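Local coordinates for kojibiose phosphorylase (Gut metagenome, PDB 6W0P), which belongs to glycoside hydrolase family 65, a group of carbohydrate-active enzymes built round a central helical catalytic domain, at residues I372-K383 and F439-E450. Numbering follows the deposited sequence.
Sequences IMFRYNTLEEAK and FMQNYGIEMLVE
Tyr376 meets Tyr443 in a T-shaped pair: the ring centroids lie 4.8 Å apart, the planes stand at 70°, and the CD1 edge of Tyr443 points into the face of Tyr376. One face of the Tyr443 ring is covered by Met373, whose methyl CE sits 3.7 Å from its centroid and only 7° off the normal, a CH-pi contact. Bends at chi2 and chi3 fold the methionine over this face, while Met373 SD also lies at the edge of the Phe439 ring, 3.9 Å from Phe439 CE1, a Met-aromatic contact. With CG anti to the backbone N, Tyr376 extends to Glu446, and its OH donates to Glu446 OE1 at 2.7 Å. That oxygen is met on its syn side, close to the plane of the tyrosine ring, although ring and carboxylate planes are nearly perpendicular. Met447 lies along the same edge of the ring, nearer its root, CG 3.6 Å from Tyr376 CD1, and its methyl tucks against the backbone of Ile372 and Tyr376. Both segments belong to the (alpha/alpha)6-barrel catalytic domain of family 65, where helix 372-376 crosses helix 439-450 at 62° but helix 379-383 runs almost parallel to it. A pi-type turn at 440-444 widens the second helix beside the aromatic cluster, Phe439 O accepting from both Tyr443 N and Gly444 N. Farther along, Leu379 CD1 packs on Glu446, and Lys383 NZ pairs with Glu380 OE2 at 3.0 Å but only at long range with Glu450. One water, accepting from Lys383 NZ and donating to Glu446 OE2 and Glu450 OE2, bridges the carboxylates; Glu450 OE1 turns to Lys453.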
loop_
_atom_site.group_PDB
_atom_site.type_symbol
_atom_site.label_atom_id
_atom_site.label_comp_id
_atom_site.label_asym_id
_atom_site.label_seq_id
_atom_site.Cartn_x
_atom_site.Cartn_y
_atom_site.Cartn_z
ATOM N N ILE A 372 -6.866 18.448 25.372
ATOM C CA ILE A 372 -6.383 17.180 26.001
ATOM C C ILE A 372 -7.576 16.276 26.364
ATOM O O ILE A 372 -7.445 15.057 26.197
ATOM C CB ILE A 372 -5.467 17.488 27.180
ATOM C CG1 ILE A 372 -4.230 18.249 26.708
ATOM C CG2 ILE A 372 -5.085 16.229 27.924
ATOM C CD1 ILE A 372 -3.710 19.255 27.722
ATOM N N MET A 373 -8.719 16.833 26.774
ATOM C CA MET A 373 -9.908 16.031 27.194
ATOM C C MET A 373 -10.460 15.308 25.967
ATOM O O MET A 373 -10.961 14.150 26.094
ATOM C CB MET A 373 -11.014 16.899 27.804
ATOM C CG MET A 373 -10.717 17.404 29.211
ATOM S SD MET A 373 -10.148 16.166 30.363
ATOM C CE MET A 373 -11.522 15.022 30.332
ATOM N N PHE A 374 -10.336 15.929 24.798
ATOM C CA PHE A 374 -10.717 15.236 23.550
ATOM C C PHE A 374 -10.005 13.883 23.536
ATOM O O PHE A 374 -10.652 12.895 23.143
ATOM C CB PHE A 374 -10.399 16.036 22.288
ATOM C CG PHE A 374 -10.322 15.143 21.078
ATOM C CD1 PHE A 374 -11.461 14.555 20.554
ATOM C CD2 PHE A 374 -9.101 14.830 20.513
ATOM C CE1 PHE A 374 -11.390 13.721 19.450
ATOM C CE2 PHE A 374 -9.026 13.983 19.419
ATOM C CZ PHE A 374 -10.173 13.430 18.889
ATOM N N ARG A 375 -8.720 13.856 23.907
ATOM C CA ARG A 375 -7.878 12.627 23.890
ATOM C C ARG A 375 -8.273 11.706 25.048
ATOM O O ARG A 375 -8.273 10.494 24.858
ATOM C CB ARG A 375 -6.389 12.978 23.945
ATOM C CG ARG A 375 -5.915 13.797 22.754
ATOM C CD ARG A 375 -6.081 13.102 21.405
ATOM N NE ARG A 375 -5.285 13.763 20.367
ATOM C CZ ARG A 375 -5.120 13.339 19.121
ATOM N NH1 ARG A 375 -5.699 12.231 18.700
ATOM N NH2 ARG A 375 -4.368 14.036 18.286
ATOM N N TYR A 376 -8.560 12.249 26.225
ATOM C CA TYR A 376 -9.036 11.430 27.363
ATOM C C TYR A 376 -10.311 10.717 26.914
ATOM O O TYR A 376 -10.457 9.518 27.170
ATOM C CB TYR A 376 -9.279 12.236 28.642
ATOM C CG TYR A 376 -9.726 11.322 29.749
ATOM C CD1 TYR A 376 -8.814 10.545 30.445
ATOM C CD2 TYR A 376 -11.076 11.103 29.976
ATOM C CE1 TYR A 376 -9.231 9.625 31.395
ATOM C CE2 TYR A 376 -11.512 10.190 30.922
ATOM C CZ TYR A 376 -10.589 9.444 31.631
ATOM O OH TYR A 376 -11.046 8.554 32.559
ATOM N N ASN A 377 -11.188 11.421 26.203
ATOM C CA ASN A 377 -12.537 10.905 25.867
ATOM C C ASN A 377 -12.455 9.964 24.662
ATOM O O ASN A 377 -13.512 9.427 24.299
ATOM C CB ASN A 377 -13.543 12.044 25.685
ATOM C CG ASN A 377 -13.880 12.742 26.984
ATOM O OD1 ASN A 377 -14.082 12.089 28.008
ATOM N ND2 ASN A 377 -13.953 14.062 26.959
ATOM N N THR A 378 -11.274 9.792 24.053
ATOM C CA THR A 378 -11.028 8.831 22.940
ATOM C C THR A 378 -9.960 7.822 23.378
ATOM O O THR A 378 -9.374 7.175 22.492
ATOM C CB THR A 378 -10.628 9.537 21.631
ATOM O OG1 THR A 378 -9.673 10.567 21.909
ATOM C CG2 THR A 378 -11.831 10.118 20.925
ATOM N N LEU A 379 -9.748 7.670 24.689
ATOM C CA LEU A 379 -8.849 6.634 25.267
ATOM C C LEU A 379 -9.270 5.230 24.809
ATOM O O LEU A 379 -8.383 4.437 24.498
ATOM C CB LEU A 379 -8.847 6.712 26.799
ATOM C CG LEU A 379 -7.554 7.210 27.440
ATOM C CD1 LEU A 379 -7.615 7.083 28.965
ATOM C CD2 LEU A 379 -6.338 6.464 26.903
ATOM N N GLU A 380 -10.563 4.903 24.804
ATOM C CA GLU A 380 -11.012 3.511 24.518
ATOM C C GLU A 380 -10.635 3.160 23.068
ATOM O O GLU A 380 -10.091 2.048 22.825
ATOM C CB GLU A 380 -12.500 3.344 24.832
ATOM C CG GLU A 380 -12.762 3.307 26.327
ATOM C CD GLU A 380 -12.222 2.071 27.047
ATOM O OE1 GLU A 380 -12.268 0.964 26.456
ATOM O OE2 GLU A 380 -11.727 2.213 28.188
ATOM N N GLU A 381 -10.859 4.091 22.143
ATOM C CA GLU A 381 -10.473 3.942 20.709
ATOM C C GLU A 381 -8.961 3.728 20.581
ATOM O O GLU A 381 -8.552 2.901 19.741
ATOM C CB GLU A 381 -10.909 5.165 19.911
ATOM C CG GLU A 381 -12.414 5.236 19.727
ATOM C CD GLU A 381 -13.219 5.726 20.915
ATOM O OE1 GLU A 381 -12.633 6.254 21.900
ATOM O OE2 GLU A 381 -14.443 5.571 20.847
ATOM N N ALA A 382 -8.170 4.429 21.397
ATOM C CA ALA A 382 -6.694 4.354 21.380
ATOM C C ALA A 382 -6.253 2.976 21.896
ATOM O O ALA A 382 -5.202 2.454 21.433
ATOM C CB ALA A 382 -6.095 5.488 22.176
ATOM N N LYS A 383 -7.012 2.393 22.822
ATOM C CA LYS A 383 -6.693 1.050 23.382
ATOM C C LYS A 383 -7.016 -0.028 22.345
ATOM O O LYS A 383 -6.232 -0.988 22.237
ATOM C CB LYS A 383 -7.432 0.808 24.697
ATOM C CG LYS A 383 -6.816 1.508 25.897
ATOM C CD LYS A 383 -7.828 1.884 26.942
ATOM C CE LYS A 383 -7.905 0.910 28.093
ATOM N NZ LYS A 383 -8.932 1.364 29.064
ATOM N N PHE A 439 -6.923 17.971 37.259
ATOM C CA PHE A 439 -6.807 17.386 35.905
ATOM C C PHE A 439 -5.912 16.138 35.978
ATOM O O PHE A 439 -6.321 15.098 35.435
ATOM C CB PHE A 439 -6.238 18.367 34.880
ATOM C CG PHE A 439 -5.849 17.643 33.623
ATOM C CD1 PHE A 439 -6.824 17.167 32.762
ATOM C CD2 PHE A 439 -4.527 17.310 33.382
ATOM C CE1 PHE A 439 -6.476 16.426 31.646
ATOM C CE2 PHE A 439 -4.185 16.576 32.257
ATOM C CZ PHE A 439 -5.159 16.128 31.395
ATOM N N MET A 440 -4.735 16.229 36.609
ATOM C CA MET A 440 -3.767 15.102 36.625
ATOM C C MET A 440 -4.398 13.922 37.391
ATOM O O MET A 440 -4.471 12.817 36.817
ATOM C CB MET A 440 -2.423 15.519 37.234
ATOM C CG MET A 440 -1.371 14.417 37.271
ATOM S SD MET A 440 -0.882 13.769 35.637
ATOM C CE MET A 440 0.141 15.109 35.029
ATOM N N GLN A 441 -4.915 14.151 38.600
ATOM C CA GLN A 441 -5.543 13.089 39.437
ATOM C C GLN A 441 -6.701 12.440 38.669
ATOM O O GLN A 441 -6.709 11.220 38.539
ATOM C CB GLN A 441 -6.039 13.670 40.766
ATOM C CG GLN A 441 -6.599 12.630 41.738
ATOM C CD GLN A 441 -5.606 11.547 42.099
ATOM O OE1 GLN A 441 -4.610 11.777 42.789
ATOM N NE2 GLN A 441 -5.875 10.342 41.623
ATOM N N ASN A 442 -7.650 13.227 38.172
ATOM C CA ASN A 442 -8.931 12.696 37.630
ATOM C C ASN A 442 -8.727 12.092 36.224
ATOM O O ASN A 442 -9.515 11.199 35.876
ATOM C CB ASN A 442 -10.028 13.764 37.652
ATOM C CG ASN A 442 -10.366 14.248 39.044
ATOM O OD1 ASN A 442 -9.931 13.654 40.023
ATOM N ND2 ASN A 442 -11.165 15.296 39.144
ATOM N N TYR A 443 -7.705 12.524 35.463
ATOM C CA TYR A 443 -7.545 12.200 34.015
ATOM C C TYR A 443 -6.090 11.898 33.628
ATOM O O TYR A 443 -5.834 10.858 33.015
ATOM C CB TYR A 443 -8.104 13.343 33.173
ATOM C CG TYR A 443 -9.544 13.652 33.474
ATOM C CD1 TYR A 443 -10.531 12.724 33.191
ATOM C CD2 TYR A 443 -9.916 14.836 34.092
ATOM C CE1 TYR A 443 -11.862 12.970 33.486
ATOM C CE2 TYR A 443 -11.245 15.103 34.382
ATOM C CZ TYR A 443 -12.219 14.167 34.079
ATOM O OH TYR A 443 -13.534 14.411 34.347
ATOM N N GLY A 444 -5.169 12.801 33.956
ATOM C CA GLY A 444 -3.786 12.818 33.439
ATOM C C GLY A 444 -3.054 11.517 33.671
ATOM O O GLY A 444 -2.551 10.939 32.708
ATOM N N ILE A 445 -3.001 11.074 34.918
ATOM C CA ILE A 445 -2.255 9.858 35.338
ATOM C C ILE A 445 -2.746 8.681 34.495
ATOM O O ILE A 445 -1.910 7.986 33.932
ATOM C CB ILE A 445 -2.423 9.631 36.848
ATOM C CG1 ILE A 445 -1.944 10.850 37.638
ATOM C CG2 ILE A 445 -1.725 8.344 37.288
ATOM C CD1 ILE A 445 -2.299 10.816 39.113
ATOM N N GLU A 446 -4.064 8.498 34.387
ATOM C CA GLU A 446 -4.657 7.384 33.612
ATOM C C GLU A 446 -4.107 7.401 32.173
ATOM O O GLU A 446 -3.631 6.334 31.713
ATOM C CB GLU A 446 -6.182 7.451 33.616
ATOM C CG GLU A 446 -6.789 6.179 33.049
ATOM C CD GLU A 446 -8.288 6.215 32.863
ATOM O OE1 GLU A 446 -8.922 7.097 33.464
ATOM O OE2 GLU A 446 -8.812 5.372 32.100
ATOM N N MET A 447 -4.168 8.561 31.508
ATOM C CA MET A 447 -3.688 8.765 30.114
ATOM C C MET A 447 -2.202 8.431 30.027
ATOM O O MET A 447 -1.812 7.818 29.020
ATOM C CB MET A 447 -3.883 10.208 29.653
ATOM C CG MET A 447 -5.325 10.581 29.540
ATOM S SD MET A 447 -5.525 12.327 29.270
ATOM C CE MET A 447 -5.410 12.359 27.480
ATOM N N LEU A 448 -1.417 8.828 31.030
ATOM C CA LEU A 448 0.058 8.635 31.017
ATOM C C LEU A 448 0.393 7.142 31.205
ATOM O O LEU A 448 1.381 6.655 30.565
ATOM C CB LEU A 448 0.696 9.481 32.116
ATOM C CG LEU A 448 0.651 10.997 31.915
ATOM C CD1 LEU A 448 1.354 11.695 33.074
ATOM C CD2 LEU A 448 1.292 11.411 30.588
ATOM N N VAL A 449 -0.362 6.426 32.053
ATOM C CA VAL A 449 -0.105 4.979 32.325
ATOM C C VAL A 449 -0.453 4.209 31.051
ATOM O O VAL A 449 0.343 3.364 30.632
ATOM C CB VAL A 449 -0.873 4.477 33.567
ATOM C CG1 VAL A 449 -0.940 2.953 33.635
ATOM C CG2 VAL A 449 -0.265 5.042 34.838
ATOM N N GLU A 450 -1.600 4.526 30.448
ATOM C CA GLU A 450 -2.060 3.842 29.213
ATOM C C GLU A 450 -1.046 4.078 28.086
ATOM O O GLU A 450 -0.724 3.090 27.404
ATOM C CB GLU A 450 -3.469 4.286 28.808
ATOM C CG GLU A 450 -4.545 3.865 29.801
ATOM C CD GLU A 450 -4.791 2.369 29.964
ATOM O OE1 GLU A 450 -4.193 1.576 29.203
ATOM O OE2 GLU A 450 -5.558 2.004 30.884
HETATM O O HOH W 1 -8.235 3.241 30.815
#